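Local coordinates for xylanase inhibitor TL-XI (Triticum aestivum, PDB 3G7M), which inhibits xylanases in a noncompetitive manner, as a small member of the thaumatin-like protein family linked to plant defence, at residues 49-53 / 64-69; 3-9 / 145-150; 97-101 / 113-119; 79-85 / 105-111. The protein carries 4 engineered substitutions. Residues are numbered along the deposited sequence.

Contacts 1 and 4 lie with their centres about 8 Å apart; N108 reaches across, its ND2 standing 3.1 Å from G50 O, and D68 O is 3.2 Å from A81 N. F149 of contact 2 meets both: its CE1 is 3.5 Å from G50 N and 3.3 Å from M111 CE. Contact 3 bridges the two sheets at the far side of the chain's centre from contact 1, their centres about 22 Å apart. It touches contact 2, since strands 111-115 and 145-149 are sheet neighbours (Q146 N to K114 O, 2.7 Å), and meets contact 4 where V100 CG2 is 4.0 Å from M111 SD. A bound sodium ion lies about 4 Å from the side chain of R51.

Contact 1: residues 49-53 / 64-69; sequences WGRTG and CQTGDC
W49 is extended (phi/psi -148/158), its CA-to-CB bond pointing toward segment 64-69. With chi1 71° (p) and chi2 94°, W49 NE1 donates to G67 O (3.0 Å), W49 CZ2 touches C69 CB at 3.7 Å, and C69 SG, disulfide-bonded to C76, lies 5.2 Å from the centroid of the W49 six-membered ring, 72° off its normal. At G50 (-100/148) the backbone stays extended; G67, at 72/25, comes so close that a CB would clash with G50 O. R51 CA is 3.3 Å from T66 O (CA-H...O contact), R51 CG 3.1 Å from G67 O and R51 CB 3.9 Å from C64 SG; R51 NE is hydrogen-bonded to W14 O. T52 (-121/155, p) pairs antiparallel with T66 (-132/143, p), CA to CA 5.5 Å. T66 N donates to T52 O (3.3 Å), T52 N returns a weak bond to T66 O (3.3 Å), and T52 OG1 meets T66 OG1 at 2.5 Å. G53 turns to 68/44, its O taking a weak bond from Q65 N (3.2 Å). Q65 N (-69/-43) donates weakly to T52 O (2.9 Å). Q65 and T66 both face T52: a classic beta bulge, in a disulfide-rich thaumatin-like loop.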
loop_
_atom_site.group_PDB
_atom_site.type_symbol
_atom_site.label_atom_id
_atom_site.label_comp_id
_atom_site.label_asym_id
_atom_site.label_seq_id
_atom_site.Cartn_x
_atom_site.Cartn_y
_atom_site.Cartn_z
ATOM N N TRP A 49 -1.521 1.772 -0.691
ATOM C CA TRP A 49 -1.295 2.934 0.168
ATOM C C TRP A 49 -2.199 2.918 1.380
ATOM O O TRP A 49 -3.252 2.303 1.348
ATOM C CB TRP A 49 -1.505 4.246 -0.619
ATOM C CG TRP A 49 -2.929 4.529 -0.974
ATOM C CD1 TRP A 49 -3.798 5.285 -0.276
ATOM C CD2 TRP A 49 -3.630 4.066 -2.133
ATOM N NE1 TRP A 49 -5.013 5.327 -0.914
ATOM C CE2 TRP A 49 -4.940 4.586 -2.059
ATOM C CE3 TRP A 49 -3.277 3.265 -3.228
ATOM C CZ2 TRP A 49 -5.909 4.321 -3.023
ATOM C CZ3 TRP A 49 -4.238 3.000 -4.184
ATOM C CH2 TRP A 49 -5.540 3.528 -4.073
ATOM N N GLY A 50 -1.797 3.630 2.429
ATOM C CA GLY A 50 -2.626 3.793 3.615
ATOM C C GLY A 50 -3.369 5.118 3.667
ATOM O O GLY A 50 -2.869 6.140 3.181
ATOM N N ARG A 51 -4.558 5.087 4.283
ATOM C CA ARG A 51 -5.382 6.275 4.475
ATOM C C ARG A 51 -5.661 6.484 5.948
ATOM O O ARG A 51 -5.921 5.522 6.681
ATOM C CB ARG A 51 -6.706 6.126 3.745
ATOM C CG ARG A 51 -6.597 5.644 2.308
ATOM C CD ARG A 51 -7.966 5.229 1.826
ATOM N NE ARG A 51 -8.324 3.896 2.281
ATOM C CZ ARG A 51 -9.538 3.376 2.179
ATOM N NH1 ARG A 51 -10.523 4.098 1.666
ATOM N NH2 ARG A 51 -9.767 2.138 2.598
ATOM N N THR A 52 -5.608 7.748 6.376
ATOM C CA THR A 52 -5.814 8.068 7.784
ATOM C C THR A 52 -6.982 8.991 7.896
ATOM O O THR A 52 -7.271 9.703 6.949
ATOM C CB THR A 52 -4.579 8.755 8.413
ATOM O OG1 THR A 52 -4.295 9.999 7.742
ATOM C CG2 THR A 52 -3.356 7.833 8.363
ATOM N N GLY A 53 -7.639 8.980 9.058
ATOM C CA GLY A 53 -8.717 9.915 9.381
ATOM C C GLY A 53 -9.960 9.700 8.540
ATOM O O GLY A 53 -10.568 10.658 8.031
ATOM N N CYS A 64 -11.546 10.391 3.681
ATOM C CA CYS A 64 -10.359 10.255 4.508
ATOM C C CYS A 64 -9.526 11.551 4.488
ATOM O O CYS A 64 -9.525 12.288 3.496
ATOM C CB CYS A 64 -9.505 9.088 4.014
ATOM S SG CYS A 64 -10.346 7.521 4.054
ATOM N N GLN A 65 -8.815 11.799 5.590
ATOM C CA GLN A 65 -8.009 12.999 5.800
ATOM C C GLN A 65 -6.786 12.987 4.861
ATOM O O GLN A 65 -6.464 14.020 4.243
ATOM C CB GLN A 65 -7.584 13.099 7.276
ATOM C CG GLN A 65 -7.324 14.540 7.776
ATOM C CD GLN A 65 -6.731 14.567 9.178
ATOM O OE1 GLN A 65 -7.347 14.111 10.147
ATOM N NE2 GLN A 65 -5.507 15.107 9.290
ATOM N N THR A 66 -6.126 11.831 4.737
ATOM C CA THR A 66 -5.055 11.691 3.773
ATOM C C THR A 66 -5.228 10.440 2.968
ATOM O O THR A 66 -5.648 9.416 3.493
ATOM C CB THR A 66 -3.679 11.593 4.412
ATOM O OG1 THR A 66 -3.675 10.503 5.327
ATOM C CG2 THR A 66 -3.316 12.896 5.139
ATOM N N GLY A 67 -4.879 10.536 1.685
ATOM C CA GLY A 67 -4.908 9.376 0.790
ATOM C C GLY A 67 -6.292 8.899 0.410
ATOM O O GLY A 67 -6.454 7.752 0.034
ATOM N N ASP A 68 -7.279 9.803 0.466
ATOM C CA ASP A 68 -8.660 9.483 0.099
ATOM C C ASP A 68 -8.855 9.250 -1.386
ATOM O O ASP A 68 -8.539 10.116 -2.215
ATOM C CB ASP A 68 -9.609 10.592 0.532
ATOM C CG ASP A 68 -11.058 10.273 0.195
ATOM O OD1 ASP A 68 -11.639 9.351 0.813
ATOM O OD2 ASP A 68 -11.617 10.944 -0.694
ATOM N N CYS A 69 -9.396 8.081 -1.713
ATOM C CA CYS A 69 -9.663 7.726 -3.088
ATOM C C CYS A 69 -11.161 7.571 -3.275
ATOM O O CYS A 69 -11.729 6.495 -3.061
ATOM C CB CYS A 69 -8.892 6.438 -3.471
ATOM S SG CYS A 69 -8.852 5.982 -5.266
#

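Contact 2: residues 3-9 / 145-150; sequences LTITNRC and LQIVFC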
loop_
_atom_site.group_PDB
_atom_site.type_symbol
_atom_site.label_atom_id
_atom_site.label_comp_id
_atom_site.label_asym_id
_atom_site.label_seq_id
_atom_site.Cartn_x
_atom_site.Cartn_y
_atom_site.Cartn_z
ATOM N N LEU A 3 0.579 -12.023 0.580
ATOM C CA LEU A 3 0.734 -10.564 0.858
ATOM C C LEU A 3 0.113 -10.148 2.214
ATOM O O LEU A 3 -1.013 -10.536 2.548
ATOM C CB LEU A 3 0.138 -9.716 -0.268
ATOM C CG LEU A 3 0.160 -8.184 -0.063
ATOM C CD1 LEU A 3 1.553 -7.702 -0.196
ATOM C CD2 LEU A 3 -0.729 -7.458 -1.080
ATOM N N THR A 4 0.850 -9.376 2.998
ATOM C CA THR A 4 0.371 -9.001 4.316
ATOM C C THR A 4 0.622 -7.522 4.473
ATOM O O THR A 4 1.740 -7.062 4.282
ATOM C CB THR A 4 1.099 -9.814 5.447
ATOM O OG1 THR A 4 1.161 -11.206 5.098
ATOM C CG2 THR A 4 0.392 -9.664 6.820
ATOM N N ILE A 5 -0.417 -6.769 4.808
ATOM C CA ILE A 5 -0.270 -5.330 5.116
ATOM C C ILE A 5 -0.507 -5.076 6.607
ATOM O O ILE A 5 -1.583 -5.335 7.128
ATOM C CB ILE A 5 -1.203 -4.456 4.246
ATOM C CG1 ILE A 5 -0.823 -4.587 2.770
ATOM C CG2 ILE A 5 -1.180 -3.001 4.692
ATOM C CD1 ILE A 5 -1.994 -4.323 1.846
ATOM N N THR A 6 0.524 -4.591 7.287
ATOM C CA THR A 6 0.522 -4.445 8.740
ATOM C C THR A 6 0.538 -2.966 9.136
ATOM O O THR A 6 1.270 -2.148 8.562
ATOM C CB THR A 6 1.730 -5.163 9.378
ATOM O OG1 THR A 6 1.746 -6.546 8.968
ATOM C CG2 THR A 6 1.686 -5.081 10.890
ATOM N N ASN A 7 -0.284 -2.635 10.129
ATOM C CA ASN A 7 -0.315 -1.284 10.696
ATOM C C ASN A 7 0.397 -1.198 12.046
ATOM O O ASN A 7 -0.107 -1.734 13.043
ATOM C CB ASN A 7 -1.761 -0.796 10.808
ATOM C CG ASN A 7 -1.860 0.579 11.399
ATOM O OD1 ASN A 7 -0.946 1.392 11.248
ATOM N ND2 ASN A 7 -2.976 0.849 12.077
ATOM N N ARG A 8 1.592 -0.559 12.037
ATOM C CA ARG A 8 2.391 -0.374 13.266
ATOM C C ARG A 8 2.345 1.064 13.858
ATOM O O ARG A 8 3.107 1.398 14.777
ATOM C CB ARG A 8 3.833 -0.900 13.120
ATOM C CG ARG A 8 3.933 -2.399 13.409
ATOM C CD ARG A 8 5.364 -2.981 13.578
ATOM N NE ARG A 8 5.282 -4.372 14.090
ATOM C CZ ARG A 8 5.218 -5.484 13.332
ATOM N NH1 ARG A 8 5.271 -5.407 11.999
ATOM N NH2 ARG A 8 5.115 -6.689 13.916
ATOM N N CYS A 9 1.429 1.887 13.348
ATOM C CA CYS A 9 1.161 3.208 13.894
ATOM C C CYS A 9 0.277 3.155 15.157
ATOM O O CYS A 9 -0.406 2.154 15.420
ATOM C CB CYS A 9 0.493 4.050 12.824
ATOM S SG CYS A 9 1.270 3.851 11.236
ATOM N N LEU A 145 5.354 -11.494 1.075
ATOM C CA LEU A 145 5.453 -10.034 1.036
ATOM C C LEU A 145 4.801 -9.348 2.239
ATOM O O LEU A 145 3.683 -9.742 2.665
ATOM C CB LEU A 145 4.776 -9.500 -0.218
ATOM C CG LEU A 145 5.523 -9.607 -1.549
ATOM C CD1 LEU A 145 4.626 -9.134 -2.654
ATOM C CD2 LEU A 145 6.783 -8.742 -1.516
ATOM N N GLN A 146 5.488 -8.310 2.757
ATOM C CA GLN A 146 4.985 -7.516 3.879
ATOM C C GLN A 146 5.127 -6.002 3.664
ATOM O O GLN A 146 6.214 -5.493 3.395
ATOM C CB GLN A 146 5.659 -7.939 5.176
ATOM C CG GLN A 146 4.915 -7.479 6.422
ATOM C CD GLN A 146 5.451 -8.117 7.699
ATOM O OE1 GLN A 146 6.536 -8.740 7.699
ATOM N NE2 GLN A 146 4.691 -7.970 8.797
ATOM N N ILE A 147 4.007 -5.295 3.786
ATOM C CA ILE A 147 4.003 -3.848 3.823
ATOM C C ILE A 147 3.721 -3.416 5.261
ATOM O O ILE A 147 2.719 -3.798 5.853
ATOM C CB ILE A 147 2.930 -3.283 2.922
ATOM C CG1 ILE A 147 2.868 -4.036 1.593
ATOM C CG2 ILE A 147 3.132 -1.823 2.721
ATOM C CD1 ILE A 147 4.053 -3.844 0.680
ATOM N N VAL A 148 4.617 -2.632 5.838
ATOM C CA VAL A 148 4.403 -2.133 7.193
ATOM C C VAL A 148 4.192 -0.604 7.132
ATOM O O VAL A 148 4.925 0.142 6.439
ATOM C CB VAL A 148 5.573 -2.557 8.185
ATOM C CG1 VAL A 148 5.244 -2.213 9.632
ATOM C CG2 VAL A 148 5.879 -4.039 8.073
ATOM N N PHE A 149 3.175 -0.153 7.864
ATOM C CA PHE A 149 3.029 1.267 8.200
ATOM C C PHE A 149 3.623 1.540 9.570
ATOM O O PHE A 149 3.361 0.799 10.521
ATOM C CB PHE A 149 1.558 1.720 8.167
ATOM C CG PHE A 149 0.889 1.506 6.820
ATOM C CD1 PHE A 149 1.125 2.372 5.778
ATOM C CD2 PHE A 149 0.044 0.417 6.602
ATOM C CE1 PHE A 149 0.545 2.169 4.581
ATOM C CE2 PHE A 149 -0.536 0.230 5.383
ATOM C CZ PHE A 149 -0.283 1.114 4.380
ATOM N N CYS A 150 4.406 2.622 9.639
ATOM C CA CYS A 150 5.164 3.035 10.822
ATOM C C CYS A 150 6.061 1.878 11.289
ATOM O O CYS A 150 5.853 1.314 12.371
ATOM C CB CYS A 150 4.264 3.594 11.949
ATOM S SG CYS A 150 3.038 4.875 11.442
HETATM O O HOH W 1 3.441 -11.870 4.327
#
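Strands 3-7 and 145-149 run parallel; their axes approach to 4.7 Å, with 15° between the N-to-C directions, and L3 to N7 pair in register with L145 to F149. On the face carrying L3, I5, L145, I147 and F149, the side chains pack side by side across the pair. L3 CD1 leans over the gap to within 3.7 Å of L145 CB and 4.3 Å of I147 CG1; I5 then fills the space between I147 and F149, with its CG1 3.9 Å from I147 CG1 and its CG2 3.4 Å from F149 CE2. The other face is more polar: Q146 NE2 donates to T6 OG1 (3.3 Å), and R8 lays its guanidinium edge near V148, NH1 to CG1 4.0 Å. The backbones alternate bonds, among them T6 N to I147 O (2.7 Å) and F149 N to T6 O (2.8 Å), while a water bridges T4 OG1 and L145 O at 2.5 and 2.7 Å. At the end of strand 3-7, N7 OD1 accepts from C9 N (3.2 Å) in an Asx turn, N7 ND2 is hydrogen-bonded to F11 O, and the C9 SG to C150 SG disulfide (2.1 Å) ties the ends. Strand 35-38 flanks 3-7, strand 111-115 flanks 145-149, and strand 13-19 of the second sheet packs on I5 and F149.

Contact 3: residues 97-101 / 113-119; sequences TYGVT and LKCSSGD
This is packing between the two sheets of the thaumatin-like beta-sandwich: strand 97-101 belongs to one and strand 113-115 to the other. The short axes approach to 7.7 Å and run nearly antiparallel (166°), without beta bridging; the nearest CA pair is Y98 to L113 at 7.0 Å. Both strands are extended, Y98 at -137/126, V100 at -155/152 and L113 at -100/126. Side chains of Y98, V100, L113 and C115 point toward the opposing segment. L113 (chi1 -71°, m; chi2 74°, p) fits against strand 97-101: its CB is 3.8 Å from Y98 CD2, its CD1 3.8 Å from V100 CB and its CD2 3.5 Å from G99 O. C115 (chi1 -158°, t) places CB 3.6 Å from Y98 CE1, and its disulfide to C138 joins the two sheets covalently. After C115 the chain turns through S116 (-67/-15) and S117 (-113/-14), a type I turn closed weakly by G118 N to C115 O (3.2 Å). G118 passes with CA 3.5 Å from Y98 OH, where a CB would clash. Y98, at chi1 44° (p) and chi2 -80°, sets its ring against L113 and C115, so that Y98 OH reaches the turn and donates to D119 O at 2.9 Å.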
loop_
_atom_site.group_PDB
_atom_site.type_symbol
_atom_site.label_atom_id
_atom_site.label_comp_id
_atom_site.label_asym_id
_atom_site.label_seq_id
_atom_site.Cartn_x
_atom_site.Cartn_y
_atom_site.Cartn_z
ATOM N N THR A 97 8.132 -8.023 -7.455
ATOM C CA THR A 97 8.990 -6.823 -7.364
ATOM C C THR A 97 8.175 -5.817 -6.621
ATOM O O THR A 97 6.960 -5.722 -6.836
ATOM C CB THR A 97 9.327 -6.203 -8.742
ATOM O OG1 THR A 97 8.119 -5.952 -9.484
ATOM C CG2 THR A 97 10.186 -7.166 -9.577
ATOM N N TYR A 98 8.820 -5.071 -5.734
ATOM C CA TYR A 98 8.092 -4.116 -4.885
ATOM C C TYR A 98 8.822 -2.769 -4.779
ATOM O O TYR A 98 9.995 -2.715 -4.457
ATOM C CB TYR A 98 7.786 -4.727 -3.505
ATOM C CG TYR A 98 8.953 -5.479 -2.882
ATOM C CD1 TYR A 98 9.267 -6.773 -3.267
ATOM C CD2 TYR A 98 9.743 -4.881 -1.915
ATOM C CE1 TYR A 98 10.330 -7.434 -2.723
ATOM C CE2 TYR A 98 10.827 -5.545 -1.369
ATOM C CZ TYR A 98 11.113 -6.823 -1.776
ATOM O OH TYR A 98 12.190 -7.498 -1.225
ATOM N N GLY A 99 8.128 -1.684 -5.095
ATOM C CA GLY A 99 8.735 -0.354 -5.122
ATOM C C GLY A 99 7.859 0.645 -4.410
ATOM O O GLY A 99 6.703 0.364 -4.110
ATOM N N VAL A 100 8.407 1.813 -4.115
ATOM C CA VAL A 100 7.694 2.751 -3.280
ATOM C C VAL A 100 8.218 4.105 -3.618
ATOM O O VAL A 100 9.366 4.238 -4.025
ATOM C CB VAL A 100 7.895 2.406 -1.736
ATOM C CG1 VAL A 100 9.372 2.559 -1.295
ATOM C CG2 VAL A 100 6.914 3.203 -0.801
ATOM N N THR A 101 7.372 5.113 -3.444
ATOM C CA THR A 101 7.786 6.524 -3.554
ATOM C C THR A 101 7.201 7.416 -2.469
ATOM O O THR A 101 6.119 7.163 -1.969
ATOM C CB THR A 101 7.403 7.102 -4.908
ATOM O OG1 THR A 101 7.785 8.497 -4.942
ATOM C CG2 THR A 101 5.907 6.975 -5.157
ATOM N N LEU A 113 8.500 -1.872 2.819
ATOM C CA LEU A 113 8.139 -3.029 1.995
ATOM C C LEU A 113 9.231 -4.056 2.149
ATOM O O LEU A 113 10.425 -3.743 1.956
ATOM C CB LEU A 113 8.005 -2.631 0.532
ATOM C CG LEU A 113 6.775 -1.772 0.175
ATOM C CD1 LEU A 113 6.912 -0.310 0.662
ATOM C CD2 LEU A 113 6.536 -1.781 -1.325
ATOM N N LYS A 114 8.840 -5.269 2.529
ATOM C CA LYS A 114 9.810 -6.359 2.647
ATOM C C LYS A 114 9.328 -7.742 2.166
ATOM O O LYS A 114 8.140 -8.061 2.209
ATOM C CB LYS A 114 10.415 -6.434 4.070
ATOM C CG LYS A 114 9.407 -6.556 5.196
ATOM C CD LYS A 114 10.066 -6.467 6.572
ATOM C CE LYS A 114 10.347 -5.010 6.926
ATOM N NZ LYS A 114 10.858 -4.902 8.300
ATOM N N CYS A 115 10.284 -8.548 1.705
ATOM C CA CYS A 115 10.021 -9.902 1.286
ATOM C C CYS A 115 10.856 -10.882 2.095
ATOM O O CYS A 115 12.004 -10.578 2.455
ATOM C CB CYS A 115 10.337 -10.060 -0.191
ATOM S SG CYS A 115 9.469 -11.446 -0.908
ATOM N N SER A 116 10.277 -12.060 2.361
ATOM C CA SER A 116 10.952 -13.106 3.118
ATOM C C SER A 116 12.151 -13.691 2.350
ATOM O O SER A 116 13.008 -14.366 2.927
ATOM C CB SER A 116 9.952 -14.199 3.506
ATOM O OG SER A 116 9.339 -14.781 2.368
ATOM N N SER A 117 12.191 -13.401 1.050
ATOM C CA SER A 117 13.264 -13.819 0.158
ATOM C C SER A 117 14.093 -12.639 -0.350
ATOM O O SER A 117 15.208 -12.810 -0.883
ATOM C CB SER A 117 12.677 -14.592 -1.035
ATOM O OG SER A 117 12.033 -15.742 -0.531
ATOM N N GLY A 118 13.550 -11.436 -0.164
ATOM C CA GLY A 118 14.213 -10.273 -0.669
ATOM C C GLY A 118 14.757 -9.406 0.426
ATOM O O GLY A 118 14.650 -9.749 1.605
ATOM N N ASP A 119 15.332 -8.279 0.021
ATOM C CA ASP A 119 15.879 -7.330 0.947
ATOM C C ASP A 119 14.860 -6.269 1.259
ATOM O O ASP A 119 13.969 -5.998 0.476
ATOM C CB ASP A 119 17.108 -6.676 0.350
ATOM C CG ASP A 119 18.218 -7.646 0.141
ATOM O OD1 ASP A 119 18.385 -8.527 0.999
ATOM O OD2 ASP A 119 18.923 -7.535 -0.878
#

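Contact 4: residues 79-85 / 105-111; sequences NPAVPTT and KGFNVPM. Engineered in segment 79-85: T84 (natural residue Val). Engineered in segment 105-111: V109 (natural residue Leu).
K105, folded at chi1 -77° and chi2 -81° (m, m, then t, p), runs along segment 79-85: K105 CD is 4.0 Å from V82 CG2, and K105 NZ gives a weak bond to N79 OD1 (3.4 Å). K105 O accepts from T84 N (2.9 Å) and receives a CA-H...O contact from P83 CA (3.2 Å), the proline following a cis peptide. G106 passes close to P83, where a CB would clash with P83 CB; its 99/-155 angles also call for glycine. Engineered T84 (natural Val; t) has CG2 3.9 Å from K105 CB; water 2 donates to T84 O and G106 O (2.7 Å each) and accepts from K105 N (2.9 Å). Apart from M111, which opens strand 111-115, these are loops of the thaumatin-like sandwich. N108 (chi1 66°, p; chi2 -29°) points toward segment 79-85 (CA to CB), OD1 taking T85 N (2.7 Å) and, weakly, N of engineered V109 (natural Leu; 2.7 Å), while N108 ND2 is hydrogen-bonded to G50 O. T85 (chi1 -58°, m) brings OG1 within 2.8 Å of V109 O, 3.1 Å of N108 OD1 and 3.4 Å of F107 CD2. M111 (m, t, t) sets SD 3.6 Å from T85 CG2 and CE 3.3 Å from T85 O.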
loop_
_atom_site.group_PDB
_atom_site.type_symbol
_atom_site.label_atom_id
_atom_site.label_comp_id
_atom_site.label_asym_id
_atom_site.label_seq_id
_atom_site.Cartn_x
_atom_site.Cartn_y
_atom_site.Cartn_z
ATOM N N ASN A 79 -5.483 7.530 -8.438
ATOM C CA ASN A 79 -5.095 8.882 -8.019
ATOM C C ASN A 79 -5.710 9.394 -6.712
ATOM O O ASN A 79 -6.621 10.238 -6.752
ATOM C CB ASN A 79 -5.362 9.869 -9.138
ATOM C CG ASN A 79 -4.676 9.461 -10.413
ATOM O OD1 ASN A 79 -3.520 9.024 -10.393
ATOM N ND2 ASN A 79 -5.382 9.585 -11.542
ATOM N N PRO A 80 -5.220 8.875 -5.555
ATOM C CA PRO A 80 -5.686 9.415 -4.271
ATOM C C PRO A 80 -5.154 10.835 -4.027
ATOM O O PRO A 80 -4.217 11.278 -4.723
ATOM C CB PRO A 80 -5.127 8.423 -3.228
ATOM C CG PRO A 80 -3.962 7.735 -3.908
ATOM C CD PRO A 80 -4.285 7.691 -5.393
ATOM N N ALA A 81 -5.746 11.532 -3.046
ATOM C CA ALA A 81 -5.367 12.909 -2.748
ATOM C C ALA A 81 -3.939 13.026 -2.156
ATOM O O ALA A 81 -3.511 12.223 -1.309
ATOM C CB ALA A 81 -6.409 13.527 -1.807
ATOM N N VAL A 82 -3.224 14.046 -2.616
ATOM C CA VAL A 82 -1.948 14.487 -2.027
ATOM C C VAL A 82 -2.200 15.051 -0.594
ATOM O O VAL A 82 -3.129 15.840 -0.382
ATOM C CB VAL A 82 -1.280 15.583 -2.981
ATOM C CG1 VAL A 82 0.035 16.184 -2.429
ATOM C CG2 VAL A 82 -1.063 15.021 -4.392
ATOM N N PRO A 83 -1.361 14.681 0.389
ATOM C CA PRO A 83 -0.208 13.854 0.191
ATOM C C PRO A 83 -0.556 12.411 0.453
ATOM O O PRO A 83 -1.529 12.120 1.183
ATOM C CB PRO A 83 0.747 14.367 1.261
ATOM C CG PRO A 83 -0.135 14.861 2.381
ATOM C CD PRO A 83 -1.487 15.113 1.805
ATOM N N THR A 84 0.228 11.517 -0.141
ATOM C CA THR A 84 0.131 10.095 0.159
ATOM C C THR A 84 1.361 9.309 -0.274
ATOM O O THR A 84 1.938 9.573 -1.330
ATOM C CB THR A 84 -1.115 9.446 -0.466
ATOM O OG1 THR A 84 -1.053 8.028 -0.242
ATOM C CG2 THR A 84 -1.241 9.748 -1.984
ATOM N N THR A 85 1.757 8.349 0.549
ATOM C CA THR A 85 2.897 7.492 0.250
ATOM C C THR A 85 2.415 6.353 -0.630
ATOM O O THR A 85 1.433 5.705 -0.284
ATOM C CB THR A 85 3.487 6.914 1.527
ATOM O OG1 THR A 85 3.870 8.022 2.391
ATOM C CG2 THR A 85 4.714 6.063 1.212
ATOM N N LYS A 105 3.629 11.807 -5.026
ATOM C CA LYS A 105 2.315 12.225 -4.549
ATOM C C LYS A 105 2.428 12.727 -3.118
ATOM O O LYS A 105 1.405 12.928 -2.436
ATOM C CB LYS A 105 1.302 11.053 -4.586
ATOM C CG LYS A 105 0.688 10.636 -5.960
ATOM C CD LYS A 105 -0.462 11.538 -6.361
ATOM C CE LYS A 105 -1.002 11.189 -7.733
ATOM N NZ LYS A 105 -1.745 9.915 -7.672
ATOM N N GLY A 106 3.665 12.915 -2.658
ATOM C CA GLY A 106 3.929 13.454 -1.318
ATOM C C GLY A 106 4.241 12.364 -0.313
ATOM O O GLY A 106 4.676 11.275 -0.693
ATOM N N PHE A 107 3.995 12.649 0.969
ATOM C CA PHE A 107 4.242 11.696 2.044
ATOM C C PHE A 107 3.240 11.874 3.142
ATOM O O PHE A 107 3.044 12.997 3.617
ATOM C CB PHE A 107 5.626 11.934 2.609
ATOM C CG PHE A 107 5.953 11.102 3.800
ATOM C CD1 PHE A 107 5.737 11.583 5.088
ATOM C CD2 PHE A 107 6.495 9.853 3.638
ATOM C CE1 PHE A 107 6.033 10.823 6.185
ATOM C CE2 PHE A 107 6.802 9.088 4.730
ATOM C CZ PHE A 107 6.574 9.572 6.008
ATOM N N ASN A 108 2.617 10.770 3.566
ATOM C CA ASN A 108 1.658 10.797 4.682
ATOM C C ASN A 108 1.965 9.829 5.786
ATOM O O ASN A 108 1.908 10.183 6.946
ATOM C CB ASN A 108 0.220 10.585 4.201
ATOM C CG ASN A 108 -0.019 9.211 3.633
ATOM O OD1 ASN A 108 0.881 8.587 3.094
ATOM N ND2 ASN A 108 -1.250 8.737 3.742
ATOM N N VAL A 109 2.279 8.601 5.411
ATOM C CA VAL A 109 2.539 7.543 6.373
ATOM C C VAL A 109 3.898 6.902 5.958
ATOM O O VAL A 109 4.114 6.604 4.779
ATOM C CB VAL A 109 1.312 6.498 6.502
ATOM C CG1 VAL A 109 1.591 5.478 7.529
ATOM C CG2 VAL A 109 -0.024 7.150 6.900
ATOM N N PRO A 110 4.847 6.732 6.919
ATOM C CA PRO A 110 6.124 6.004 6.609
ATOM C C PRO A 110 5.903 4.527 6.269
ATOM O O PRO A 110 5.093 3.846 6.913
ATOM C CB PRO A 110 6.933 6.141 7.903
ATOM C CG PRO A 110 5.896 6.534 8.977
ATOM C CD PRO A 110 4.860 7.323 8.278
ATOM N N MET A 111 6.605 4.030 5.265
ATOM C CA MET A 111 6.389 2.655 4.865
ATOM C C MET A 111 7.643 1.805 4.884
ATOM O O MET A 111 8.748 2.304 4.737
ATOM C CB MET A 111 5.789 2.612 3.472
ATOM C CG MET A 111 4.321 2.884 3.391
ATOM S SD MET A 111 3.779 2.637 1.690
ATOM C CE MET A 111 2.117 3.284 1.875
HETATM O O HOH W 2 4.073 9.904 -2.881
#